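Local coordinates for protein arsenic responsive repressor ArsR (Corynebacterium glutamicum ATCC 13032, PDB 6J0E) that probably represses transcription as a dimeric winged-helix DNA-binding protein, binding arsenic as the signal that relieves repression, at residues 33-38 with 109-114. Numbering follows the deposited sequence.
Sequences DLFKVL and RTVLQI
The Phe35 ring meets Val111 and Leu112 with its far end, the part carrying CE2 and CZ. Val111 CG1 lies at the ring edge, near its plane, 4.0 Å from Phe35 CE2. Leu112 reaches in from the opposite direction, its CD2 methyl lying oblique to the ring, 3.8 Å from Phe35 CZ. Both distances are ordinary van der Waals separations, and no polar pair bridges the segments, so the contact is apolar. The backbones stay well apart: the nearest CA atoms, those of Phe35 and Val111, stand 10.8 Å apart, and the Phe35 side chain spans about half of that gap. In Val111, CG1 is anti to the backbone N (chi1 165°), the rotation that presents this methyl to Phe35. The helix gives out here, Leu112 being the first residue to leave helical geometry (phi/psi -96°/13°), and an inverse gamma turn centred on Gln113 follows. Phe35 also packs on Leu108, one turn back along helix 102-111, and Val111 on Pro22 and Leu23 of helix 20-24. From the second subunit, Gly39 packs on Phe35 and Leu38 on Leu112, while Leu112 O accepts a hydrogen bond from Arg109 NH1 of that chain. Pairing an N-terminal with a C-terminal helix at the dimer interface, as in other ArsR-family winged-helix repressors, the contact joins helix 28-38 to the end of helix 102-111, just ahead of the turn leading into strand 116-125.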
# COMPACT_ATOMS: atom_id res chain seq x y z
N ASP B 33 -0.98 -5.73 11.21
CA ASP B 33 -0.94 -4.76 12.29
C ASP B 33 -0.49 -3.39 11.78
O ASP B 33 -0.99 -2.47 12.23
CB ASP B 33 -0.03 -5.16 13.48
CG ASP B 33 -0.40 -6.53 14.11
OD1 ASP B 33 -1.58 -6.89 14.06
OD2 ASP B 33 0.54 -7.20 14.69
N LEU B 34 0.44 -3.33 10.82
CA LEU B 34 0.81 -2.03 10.33
C LEU B 34 -0.33 -1.36 9.61
O LEU B 34 -0.46 -0.15 9.62
CB LEU B 34 2.07 -2.17 9.40
CG LEU B 34 3.38 -2.60 10.14
CD1 LEU B 34 4.49 -2.71 9.11
CD2 LEU B 34 3.73 -1.50 11.14
N PHE B 35 -1.12 -2.06 8.74
CA PHE B 35 -2.20 -1.42 8.07
C PHE B 35 -3.30 -0.93 9.07
O PHE B 35 -3.92 0.10 8.88
CB PHE B 35 -2.85 -2.43 7.05
CG PHE B 35 -2.00 -2.69 5.87
CD1 PHE B 35 -1.49 -1.65 5.17
CD2 PHE B 35 -1.81 -4.00 5.40
CE1 PHE B 35 -0.73 -1.96 4.01
CE2 PHE B 35 -1.05 -4.29 4.20
CZ PHE B 35 -0.53 -3.25 3.57
N LYS B 36 -3.44 -1.64 10.21
CA LYS B 36 -4.37 -1.29 11.25
C LYS B 36 -3.95 0.05 11.89
O LYS B 36 -4.79 0.95 12.00
CB LYS B 36 -4.45 -2.50 12.25
CG LYS B 36 -5.39 -2.24 13.35
CD LYS B 36 -5.54 -3.55 14.12
CE LYS B 36 -6.90 -3.63 14.70
NZ LYS B 36 -7.09 -2.47 15.60
N VAL B 37 -2.62 0.24 12.04
CA VAL B 37 -2.06 1.44 12.53
C VAL B 37 -2.38 2.59 11.57
O VAL B 37 -2.68 3.66 11.98
CB VAL B 37 -0.53 1.36 12.77
CG1 VAL B 37 0.02 2.74 13.07
CG2 VAL B 37 -0.24 0.47 13.91
N LEU B 38 -2.29 2.34 10.28
CA LEU B 38 -2.58 3.28 9.26
C LEU B 38 -4.08 3.56 9.07
O LEU B 38 -4.46 4.49 8.42
CB LEU B 38 -1.99 2.84 7.93
CG LEU B 38 -0.46 2.84 7.83
CD1 LEU B 38 -0.13 2.38 6.44
CD2 LEU B 38 0.06 4.35 7.98
N ARG B 109 4.38 -0.94 0.18
CA ARG B 109 4.20 -0.89 -1.29
C ARG B 109 4.38 -2.18 -2.01
O ARG B 109 3.60 -2.45 -2.91
CB ARG B 109 5.03 0.17 -1.94
CG ARG B 109 4.57 1.55 -1.58
CD ARG B 109 5.27 2.65 -2.48
NE ARG B 109 6.69 2.56 -2.59
CZ ARG B 109 7.54 3.14 -1.71
NH1 ARG B 109 7.05 3.82 -0.62
NH2 ARG B 109 8.79 2.97 -1.89
N THR B 110 5.37 -3.01 -1.58
CA THR B 110 5.60 -4.32 -2.12
C THR B 110 4.46 -5.30 -1.75
O THR B 110 3.99 -6.09 -2.61
CB THR B 110 6.94 -4.89 -1.62
OG1 THR B 110 7.96 -3.96 -1.98
CG2 THR B 110 7.16 -6.26 -2.10
N VAL B 111 3.97 -5.23 -0.56
CA VAL B 111 2.90 -6.17 -0.13
C VAL B 111 1.60 -5.92 -0.93
O VAL B 111 0.82 -6.68 -1.13
CB VAL B 111 2.62 -5.95 1.39
CG1 VAL B 111 1.36 -6.56 1.93
CG2 VAL B 111 3.79 -6.48 2.24
N LEU B 112 1.46 -4.66 -1.36
CA LEU B 112 0.29 -4.18 -2.10
C LEU B 112 0.50 -4.18 -3.65
O LEU B 112 -0.35 -3.59 -4.32
CB LEU B 112 -0.04 -2.73 -1.68
CG LEU B 112 -0.45 -2.37 -0.22
CD1 LEU B 112 -0.36 -0.83 -0.04
CD2 LEU B 112 -1.80 -2.77 0.06
N GLN B 113 1.52 -4.81 -4.14
CA GLN B 113 1.80 -4.90 -5.55
C GLN B 113 0.99 -6.13 -6.07
O GLN B 113 1.52 -7.18 -6.24
CB GLN B 113 3.28 -5.01 -5.74
CG GLN B 113 3.71 -5.04 -7.24
CD GLN B 113 3.44 -6.37 -7.94
OE1 GLN B 113 4.07 -7.47 -7.61
NE2 GLN B 113 2.52 -6.30 -8.97
N ILE B 114 -0.31 -5.91 -6.24
CA ILE B 114 -1.29 -6.92 -6.53
C ILE B 114 -1.91 -6.67 -7.94
O ILE B 114 -2.81 -5.88 -8.08
CB ILE B 114 -2.47 -6.81 -5.48
CG1 ILE B 114 -1.89 -6.92 -4.06
CG2 ILE B 114 -3.50 -7.95 -5.76
CD1 ILE B 114 -1.33 -8.22 -3.77